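Local coordinates for solute carrier family 15 member 1 (Mus musculus, PDB 5A9D), which probably carries small peptides into intestinal cells together with protons, the part here being its extracellular domain of immunoglobulin-like fold, at residues Ile12-Met17 / Val75-Gln80; Asn97-Val102 / Lys116-Val121; Thr104-Val109 / Thr122-Ser127. All blocks are in the same frame, centred on the assembly; numbering follows the deposited sequence.

Contact 1: Ile12-Met17 / Val75-Gln80; sequences IGNNNM and VWNPSQ
The backbone of G13 presses so closely on the end of strand 69-76 that any side chain would be excluded: a beta carbon there would fall 2.8 Å from N77 N, a clash, so glycine suits the place. Just before it the amide of I12 donates a hydrogen bond to V75 O at 2.8 Å, nearly along the carbonyl axis (178°), while the isoleucine side chain runs alongside the indole of W76. Beyond the glycine, N77 turns its amide back to the loop and its OD1 accepts N14 N at 3.1 Å, the donor standing above the carbonyl plane. N15 closes over the same residue from another direction, its OD1 resting 3.5 Å from N77 CB. M17 fills the inner side of the turn. Its CG lies anti to the carbonyl carbon, and a bend at chi3 (78°) carries the methyl inward: SD rides on the W76 backbone, and CE comes 3.3 Å from W76 O and 3.8 Å from V75 CB. A flexible, unbranched thioether can follow such a curved backbone closely. The turn from N77 to Q80 contains a cis peptide bond before P78 and a G1 beta bulge, with S79 in a left-handed backbone conformation; Q80 NE2 bonds back to P78 O at 2.8 Å. H124 of the second subunit stacks on the W76 ring. Within the chain, the contact extends the parallel pairing of strands 4-11 and 69-76, spans the hairpin turn into strand 80-88, and meets strand 49-52 of the neighbouring sheet, where M17 and V75 both pack on I50.

Contact 2: Asn97-Val102 / Lys116-Val121; sequences NGIRFV and KVYENV
The ring of Y118 receives the edge of F101 on one face, with F101 CD1 standing 3.7 Å above the plane over the ring centre, and has I99 O at its rim close to the plane. This is a T-shaped pair: the planes lie 72° apart, the centroids 4.9 Å, and F101 CE1 comes within 3.6 Å of Y118 CE1. Both rings have CG anti to the carbonyl carbon, which sends them across the interior from strands of facing sheets. A tyrosine suits the place because its phenol reaches beyond the stack, and Y118 OH donates to I99 O at 2.7 Å, giving the buried hydroxyl a partner and fixing the ring at its far end as well. V121 follows after a G1 beta bulge, with N120 in a left-handed conformation, and turns its CG1 to F101 O. F101 also meets the rings of Y139 and Y167, extending the aromatic core. R100 points the other way, to T166 and, through a salt bridge, to D86 of the second subunit. Strands 97-102 and 116-121 belong to different sheets; the axes of these two segments come within 9.1 Å and cross at -22°, the face-to-face core packing of an immunoglobulin-like beta sandwich.

Contact 3: Thr104-Val109 / Thr122-Ser127; sequences TLNEMV and TSHNAS
T104 begins the loop with its CA 4.1 Å above the imidazole plane of H124, offset toward the rim of that face, while its hydroxyl turns aside to bond I169 O. L105 points its side chain away and contributes its carbonyl: S123 OG donates to L105 O at 2.7 Å, in the carbonyl plane and on a lone pair. S123 CA approaches the same L105 O at 3.4 Å, so one oxygen takes a hydrogen bond from the short side chain of serine, deposited in two conformers, and a weaker CA-H...O contact from the same residue. N106 brings its OD1 to the edge of the H124 ring, a loose approach of 4.4 Å to CE1. M108 stretches out beyond CG alongside T122, its CE reaching T122 CG2 at 4.1 Å. The other branch of T122, its OG1, accepts N125 ND2 at 2.8 Å, nearly straight (168°). H124 adopts a left-handed conformation and, with N125, forms a G1 beta bulge facing N103. An alanine here in place of H124 would remove the imidazole, and with it the face against T104 and the stack on W76 of the second subunit, and would probably loosen the contact between subunits. The two loops lie side by side where the chain passes between facing sheets, connections characteristic of one end of an immunoglobulin-like beta sandwich.

From the N terminus, contact 1 comes first, joining the loop after strand 4-11 to the end of strand 69-76 and so closing a long loop before the others open. Contacts 2 and 3 follow later in the chain, their centres about 34 and 35 Å from that of contact 1. These two cross: 97-102, 104-109, 116-121 and 122-127 alternate between them. They touch, V121 N lying 2.8 Å from V109 O and S127 OG 2.9 Å from F101 N, both hydrogen bonds. Contact 2 spans the sandwich interior, closing the 13 residues between V102 and K116; contact 3 joins loops at its end, closing the 12 between V109 and T122. All three reach the second subunit.

Contact 1: Ile12-Met17 / Val75-Gln80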
loop_
_atom_site.group_PDB
_atom_site.type_symbol
_atom_site.label_atom_id
_atom_site.label_comp_id
_atom_site.label_asym_id
_atom_site.label_seq_id
_atom_site.Cartn_x
_atom_site.Cartn_y
_atom_site.Cartn_z
ATOM N N ILE A 12 14.679 13.978 -3.871
ATOM C CA ILE A 12 15.626 13.349 -2.949
ATOM C C ILE A 12 17.033 13.201 -3.559
ATOM O O ILE A 12 17.867 12.488 -2.999
ATOM C CB ILE A 12 15.077 12.009 -2.383
ATOM C CG1 ILE A 12 14.810 10.958 -3.493
ATOM C CG2 ILE A 12 13.839 12.257 -1.548
ATOM C CD1 ILE A 12 14.480 9.551 -2.960
ATOM N N GLY A 13 17.279 13.881 -4.682
ATOM C CA GLY A 13 18.584 13.888 -5.350
ATOM C C GLY A 13 19.439 15.045 -4.868
ATOM O O GLY A 13 19.102 15.676 -3.868
ATOM N N ASN A 14 20.539 15.348 -5.562
ATOM C CA ASN A 14 21.472 16.421 -5.186
ATOM C C ASN A 14 21.434 17.669 -6.119
ATOM O O ASN A 14 22.346 18.489 -6.088
ATOM C CB ASN A 14 22.906 15.867 -5.080
ATOM C CG ASN A 14 23.436 15.269 -6.365
ATOM O OD1 ASN A 14 22.920 15.518 -7.470
ATOM N ND2 ASN A 14 24.487 14.458 -6.246
ATOM N N ASN A 15 20.395 17.793 -6.954
ATOM C CA ASN A 15 20.300 18.941 -7.859
ATOM C C ASN A 15 18.829 19.360 -8.089
ATOM O O ASN A 15 17.904 18.701 -7.610
ATOM C CB ASN A 15 21.045 18.644 -9.204
ATOM C CG ASN A 15 20.409 17.607 -10.127
ATOM O OD1 ASN A 15 19.429 16.913 -9.803
ATOM N ND2 ASN A 15 20.982 17.452 -11.308
ATOM N N ASN A 16 18.632 20.448 -8.848
ATOM C CA ASN A 16 17.313 20.923 -9.229
ATOM C C ASN A 16 16.686 19.951 -10.217
ATOM O O ASN A 16 17.350 19.523 -11.140
ATOM C CB ASN A 16 17.412 22.296 -9.898
ATOM C CG ASN A 16 17.724 23.435 -8.958
ATOM O OD1 ASN A 16 17.673 23.318 -7.728
ATOM N ND2 ASN A 16 18.095 24.553 -9.528
ATOM N N MET A 17 15.411 19.603 -10.018
ATOM C CA MET A 17 14.710 18.720 -10.933
ATOM C C MET A 17 13.376 19.300 -11.258
ATOM O O MET A 17 12.786 19.993 -10.427
ATOM C CB MET A 17 14.570 17.305 -10.354
ATOM C CG MET A 17 15.879 16.568 -10.355
ATOM S SD MET A 17 15.685 14.879 -9.821
ATOM C CE MET A 17 15.013 14.172 -11.340
ATOM N N VAL A 75 11.715 11.855 -6.880
ATOM C CA VAL A 75 12.596 12.132 -8.030
ATOM C C VAL A 75 14.048 12.305 -7.534
ATOM O O VAL A 75 14.266 12.835 -6.433
ATOM C CB VAL A 75 12.129 13.314 -8.946
ATOM C CG1 VAL A 75 10.755 13.033 -9.574
ATOM C CG2 VAL A 75 12.104 14.656 -8.197
ATOM N N TRP A 76 15.026 11.854 -8.322
ATOM C CA TRP A 76 16.451 11.984 -8.003
ATOM C C TRP A 76 17.286 11.967 -9.283
ATOM O O TRP A 76 16.785 11.582 -10.340
ATOM C CB TRP A 76 16.944 10.962 -6.944
ATOM C CG TRP A 76 16.887 9.517 -7.349
ATOM C CD1 TRP A 76 17.933 8.745 -7.758
ATOM C CD2 TRP A 76 15.747 8.639 -7.266
ATOM N NE1 TRP A 76 17.517 7.451 -7.954
ATOM C CE2 TRP A 76 16.172 7.364 -7.691
ATOM C CE3 TRP A 76 14.395 8.821 -6.907
ATOM C CZ2 TRP A 76 15.298 6.278 -7.797
ATOM C CZ3 TRP A 76 13.532 7.746 -6.986
ATOM C CH2 TRP A 76 13.977 6.492 -7.446
ATOM N N ASN A 77 18.511 12.460 -9.202
ATOM C CA ASN A 77 19.434 12.547 -10.336
ATOM C C ASN A 77 20.026 11.169 -10.722
ATOM O O ASN A 77 20.362 10.398 -9.813
ATOM C CB ASN A 77 20.538 13.561 -10.018
ATOM C CG ASN A 77 21.446 13.154 -8.874
ATOM O OD1 ASN A 77 21.040 13.107 -7.704
ATOM N ND2 ASN A 77 22.701 12.847 -9.194
ATOM N N PRO A 78 20.163 10.799 -12.030
ATOM C CA PRO A 78 19.841 11.538 -13.265
ATOM C C PRO A 78 18.479 11.155 -13.875
ATOM O O PRO A 78 18.389 10.174 -14.612
ATOM C CB PRO A 78 20.991 11.133 -14.199
ATOM C CG PRO A 78 21.482 9.771 -13.677
ATOM C CD PRO A 78 20.764 9.497 -12.371
ATOM N N SER A 79 17.443 11.955 -13.608
ATOM C CA SER A 79 16.059 11.767 -14.082
ATOM C C SER A 79 15.450 10.399 -13.669
ATOM O O SER A 79 14.827 9.702 -14.479
ATOM C CB SER A 79 15.945 12.031 -15.583
ATOM O OG SER A 79 16.285 13.382 -15.863
ATOM N N GLN A 80 15.639 10.028 -12.390
ATOM C CA GLN A 80 15.094 8.797 -11.805
ATOM C C GLN A 80 13.833 9.143 -11.022
ATOM O O GLN A 80 13.687 10.259 -10.551
ATOM C CB GLN A 80 16.112 8.140 -10.855
ATOM C CG GLN A 80 17.517 7.920 -11.403
ATOM C CD GLN A 80 17.498 7.044 -12.628
ATOM O OE1 GLN A 80 17.232 5.837 -12.554
ATOM N NE2 GLN A 80 17.710 7.638 -13.776
#

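Contact 2: Asn97-Val102 / Lys116-Val121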
loop_
_atom_site.group_PDB
_atom_site.type_symbol
_atom_site.label_atom_id
_atom_site.label_comp_id
_atom_site.label_asym_id
_atom_site.label_seq_id
_atom_site.Cartn_x
_atom_site.Cartn_y
_atom_site.Cartn_z
ATOM N N ASN A 97 -18.508 2.158 4.438
ATOM C CA ASN A 97 -18.069 0.795 4.294
ATOM C C ASN A 97 -16.935 0.736 3.309
ATOM O O ASN A 97 -17.044 1.293 2.225
ATOM C CB ASN A 97 -19.252 -0.092 3.844
ATOM C CG ASN A 97 -20.416 -0.015 4.827
ATOM O OD1 ASN A 97 -20.319 -0.420 5.993
ATOM N ND2 ASN A 97 -21.476 0.671 4.438
ATOM N N GLY A 98 -15.857 0.078 3.702
ATOM C CA GLY A 98 -14.700 -0.138 2.845
ATOM C C GLY A 98 -14.956 -1.339 1.976
ATOM O O GLY A 98 -15.340 -2.388 2.482
ATOM N N ILE A 99 -14.773 -1.202 0.669
ATOM C CA ILE A 99 -14.950 -2.322 -0.247
ATOM C C ILE A 99 -13.710 -2.454 -1.126
ATOM O O ILE A 99 -13.249 -1.473 -1.699
ATOM C CB ILE A 99 -16.254 -2.203 -1.099
ATOM C CG1 ILE A 99 -17.524 -2.205 -0.217
ATOM C CG2 ILE A 99 -16.343 -3.301 -2.195
ATOM C CD1 ILE A 99 -18.825 -1.755 -0.969
ATOM N N ARG A 100 -13.189 -3.672 -1.239
ATOM C CA ARG A 100 -12.086 -3.947 -2.159
ATOM C C ARG A 100 -12.509 -5.146 -3.021
ATOM O O ARG A 100 -13.409 -5.896 -2.644
ATOM C CB ARG A 100 -10.754 -4.203 -1.425
ATOM C CG ARG A 100 -10.751 -5.507 -0.657
ATOM C CD ARG A 100 -9.366 -5.848 -0.196
ATOM N NE ARG A 100 -9.431 -7.012 0.674
ATOM C CZ ARG A 100 -8.445 -7.411 1.458
ATOM N NH1 ARG A 100 -7.288 -6.758 1.465
ATOM N NH2 ARG A 100 -8.612 -8.453 2.260
ATOM N N PHE A 101 -11.920 -5.260 -4.193
ATOM C CA PHE A 101 -12.244 -6.340 -5.109
ATOM C C PHE A 101 -11.027 -7.222 -5.328
ATOM O O PHE A 101 -9.908 -6.732 -5.383
ATOM C CB PHE A 101 -12.731 -5.779 -6.458
ATOM C CG PHE A 101 -14.126 -5.214 -6.358
ATOM C CD1 PHE A 101 -14.334 -3.895 -5.950
ATOM C CD2 PHE A 101 -15.241 -6.022 -6.600
ATOM C CE1 PHE A 101 -15.633 -3.393 -5.802
ATOM C CE2 PHE A 101 -16.535 -5.511 -6.492
ATOM C CZ PHE A 101 -16.729 -4.213 -6.069
ATOM N N VAL A 102 -11.266 -8.533 -5.449
ATOM C CA VAL A 102 -10.224 -9.498 -5.714
ATOM C C VAL A 102 -10.576 -10.089 -7.072
ATOM O O VAL A 102 -11.687 -10.588 -7.259
ATOM C CB VAL A 102 -10.073 -10.583 -4.602
ATOM C CG1 VAL A 102 -9.212 -11.768 -5.075
ATOM C CG2 VAL A 102 -9.493 -9.982 -3.327
ATOM N N LYS A 116 -16.999 5.724 -8.107
ATOM C CA LYS A 116 -15.615 5.304 -7.814
ATOM C C LYS A 116 -15.172 4.211 -8.787
ATOM O O LYS A 116 -16.020 3.526 -9.350
ATOM C CB LYS A 116 -15.437 4.899 -6.340
ATOM C CG LYS A 116 -15.649 6.130 -5.425
ATOM C CD LYS A 116 -15.352 5.833 -3.985
ATOM C CE LYS A 116 -15.513 7.081 -3.136
ATOM N NZ LYS A 116 -16.937 7.328 -2.805
ATOM N N VAL A 117 -13.869 4.113 -9.055
ATOM C CA VAL A 117 -13.315 3.181 -10.026
ATOM C C VAL A 117 -12.177 2.399 -9.392
ATOM O O VAL A 117 -11.364 2.955 -8.666
ATOM C CB VAL A 117 -12.811 3.925 -11.329
ATOM C CG1 VAL A 117 -12.314 2.948 -12.386
ATOM C CG2 VAL A 117 -13.889 4.810 -11.921
ATOM N N TYR A 118 -12.095 1.128 -9.728
ATOM C CA TYR A 118 -11.038 0.207 -9.365
ATOM C C TYR A 118 -10.593 -0.268 -10.743
ATOM O O TYR A 118 -11.197 -1.170 -11.325
ATOM C CB TYR A 118 -11.579 -0.974 -8.584
ATOM C CG TYR A 118 -12.296 -0.649 -7.291
ATOM C CD1 TYR A 118 -13.644 -0.319 -7.286
ATOM C CD2 TYR A 118 -11.662 -0.807 -6.062
ATOM C CE1 TYR A 118 -14.325 -0.066 -6.089
ATOM C CE2 TYR A 118 -12.341 -0.597 -4.859
ATOM C CZ TYR A 118 -13.680 -0.266 -4.878
ATOM O OH TYR A 118 -14.342 -0.086 -3.701
ATOM N N GLU A 119 -9.578 0.383 -11.281
ATOM C CA GLU A 119 -9.110 0.141 -12.628
ATOM C C GLU A 119 -8.052 -0.914 -12.727
ATOM O O GLU A 119 -7.091 -0.899 -11.961
ATOM C CB GLU A 119 -8.626 1.454 -13.285
ATOM C CG GLU A 119 -8.634 1.381 -14.810
ATOM C CD GLU A 119 -8.851 2.702 -15.518
ATOM O OE1 GLU A 119 -7.853 3.426 -15.722
ATOM O OE2 GLU A 119 -10.011 3.014 -15.874
ATOM N N ASN A 120 -8.227 -1.824 -13.713
ATOM C CA ASN A 120 -7.275 -2.878 -14.066
ATOM C C ASN A 120 -6.727 -3.664 -12.885
ATOM O O ASN A 120 -5.516 -3.719 -12.679
ATOM C CB ASN A 120 -6.127 -2.268 -14.891
ATOM C CG ASN A 120 -6.545 -1.679 -16.203
ATOM O OD1 ASN A 120 -7.533 -2.088 -16.817
ATOM N ND2 ASN A 120 -5.766 -0.713 -16.674
ATOM N N VAL A 121 -7.623 -4.239 -12.088
ATOM C CA VAL A 121 -7.217 -5.098 -10.976
ATOM C C VAL A 121 -6.629 -6.338 -11.649
ATOM O O VAL A 121 -7.312 -7.020 -12.410
ATOM C CB VAL A 121 -8.363 -5.450 -9.996
ATOM C CG1 VAL A 121 -7.832 -6.285 -8.821
ATOM C CG2 VAL A 121 -9.065 -4.199 -9.495
#

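Contact 3: Thr104-Val109 / Thr122-Ser127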
loop_
_atom_site.group_PDB
_atom_site.type_symbol
_atom_site.label_atom_id
_atom_site.label_comp_id
_atom_site.label_asym_id
_atom_site.label_seq_id
_atom_site.Cartn_x
_atom_site.Cartn_y
_atom_site.Cartn_z
ATOM N N THR A 104 -10.027 -13.056 -9.708
ATOM C CA THR A 104 -9.474 -14.416 -9.865
ATOM C C THR A 104 -9.370 -14.797 -11.346
ATOM O O THR A 104 -8.949 -15.896 -11.657
ATOM C CB THR A 104 -10.260 -15.469 -9.066
ATOM O OG1 THR A 104 -11.513 -15.698 -9.703
ATOM C CG2 THR A 104 -10.452 -15.090 -7.603
ATOM N N LEU A 105 -9.751 -13.884 -12.255
ATOM C CA LEU A 105 -9.727 -14.145 -13.688
ATOM C C LEU A 105 -8.317 -13.990 -14.235
ATOM O O LEU A 105 -7.476 -13.397 -13.565
ATOM C CB LEU A 105 -10.718 -13.211 -14.426
ATOM C CG LEU A 105 -12.141 -13.148 -13.849
ATOM C CD1 LEU A 105 -12.956 -12.100 -14.574
ATOM C CD2 LEU A 105 -12.827 -14.513 -13.865
ATOM N N ASN A 106 -8.073 -14.509 -15.463
ATOM C CA ASN A 106 -6.772 -14.494 -16.135
ATOM C C ASN A 106 -6.502 -13.188 -16.911
ATOM O O ASN A 106 -5.418 -13.004 -17.481
ATOM C CB ASN A 106 -6.618 -15.756 -17.027
ATOM C CG ASN A 106 -6.705 -17.034 -16.213
ATOM O OD1 ASN A 106 -6.104 -17.160 -15.133
ATOM N ND2 ASN A 106 -7.508 -17.986 -16.670
ATOM N N GLU A 107 -7.485 -12.290 -16.913
ATOM C CA GLU A 107 -7.432 -10.964 -17.532
ATOM C C GLU A 107 -7.752 -9.937 -16.449
ATOM O O GLU A 107 -8.395 -10.274 -15.451
ATOM C CB GLU A 107 -8.464 -10.822 -18.683
ATOM C CG GLU A 107 -8.315 -11.816 -19.839
ATOM C CD GLU A 107 -6.987 -11.855 -20.578
ATOM O OE1 GLU A 107 -6.358 -10.782 -20.745
ATOM O OE2 GLU A 107 -6.588 -12.959 -21.015
ATOM N N MET A 108 -7.314 -8.693 -16.656
ATOM C CA MET A 108 -7.568 -7.574 -15.754
ATOM C C MET A 108 -9.069 -7.260 -15.723
ATOM O O MET A 108 -9.785 -7.512 -16.693
ATOM C CB MET A 108 -6.829 -6.329 -16.249
ATOM C CG MET A 108 -5.340 -6.357 -16.003
ATOM S SD MET A 108 -4.597 -4.933 -16.830
ATOM C CE MET A 108 -2.836 -5.255 -16.526
ATOM N N VAL A 109 -9.529 -6.670 -14.626
ATOM C CA VAL A 109 -10.925 -6.289 -14.465
ATOM C C VAL A 109 -11.017 -4.835 -14.020
ATOM O O VAL A 109 -10.158 -4.363 -13.290
ATOM C CB VAL A 109 -11.721 -7.226 -13.508
ATOM C CG1 VAL A 109 -11.845 -8.634 -14.067
ATOM C CG2 VAL A 109 -11.158 -7.234 -12.091
ATOM N N THR A 122 -5.357 -6.595 -11.403
ATOM C CA THR A 122 -4.639 -7.700 -12.037
ATOM C C THR A 122 -5.093 -9.086 -11.504
ATOM O O THR A 122 -5.744 -9.177 -10.472
ATOM C CB THR A 122 -3.116 -7.461 -11.930
ATOM O OG1 THR A 122 -2.734 -7.492 -10.548
ATOM C CG2 THR A 122 -2.671 -6.122 -12.572
ATOM N N SER A 123 -4.745 -10.149 -12.245
ATOM C CA SER A 123 -5.080 -11.531 -11.955
ATOM C C SER A 123 -4.584 -11.960 -10.591
ATOM O O SER A 123 -3.409 -11.750 -10.269
ATOM C CB SER A 123 -4.501 -12.442 -13.033
ATOM O OG SER A 123 -5.137 -12.143 -14.263
ATOM N N HIS A 124 -5.484 -12.589 -9.800
ATOM C CA HIS A 124 -5.220 -13.094 -8.441
ATOM C C HIS A 124 -4.610 -12.012 -7.566
ATOM O O HIS A 124 -3.634 -12.224 -6.862
ATOM C CB HIS A 124 -4.412 -14.394 -8.461
ATOM C CG HIS A 124 -5.125 -15.502 -9.165
ATOM N ND1 HIS A 124 -4.911 -15.761 -10.512
ATOM C CD2 HIS A 124 -6.029 -16.389 -8.688
ATOM C CE1 HIS A 124 -5.670 -16.807 -10.801
ATOM N NE2 HIS A 124 -6.374 -17.205 -9.739
ATOM N N ASN A 125 -5.211 -10.837 -7.639
ATOM C CA ASN A 125 -4.779 -9.684 -6.901
ATOM C C ASN A 125 -5.972 -8.923 -6.301
ATOM O O ASN A 125 -7.115 -9.092 -6.740
ATOM C CB ASN A 125 -3.938 -8.786 -7.799
ATOM C CG ASN A 125 -2.993 -7.898 -7.045
ATOM O OD1 ASN A 125 -2.948 -7.871 -5.791
ATOM N ND2 ASN A 125 -2.244 -7.118 -7.796
ATOM N N ALA A 126 -5.693 -8.108 -5.282
ATOM C CA ALA A 126 -6.711 -7.316 -4.622
ATOM C C ALA A 126 -6.470 -5.851 -4.902
ATOM O O ALA A 126 -5.325 -5.410 -4.961
ATOM C CB ALA A 126 -6.671 -7.556 -3.116
ATOM N N SER A 127 -7.557 -5.084 -5.000
ATOM C CA SER A 127 -7.489 -3.641 -5.096
ATOM C C SER A 127 -7.358 -3.143 -3.650
ATOM O O SER A 127 -7.564 -3.909 -2.697
ATOM C CB SER A 127 -8.818 -3.117 -5.658
ATOM O OG SER A 127 -9.899 -3.318 -4.745
#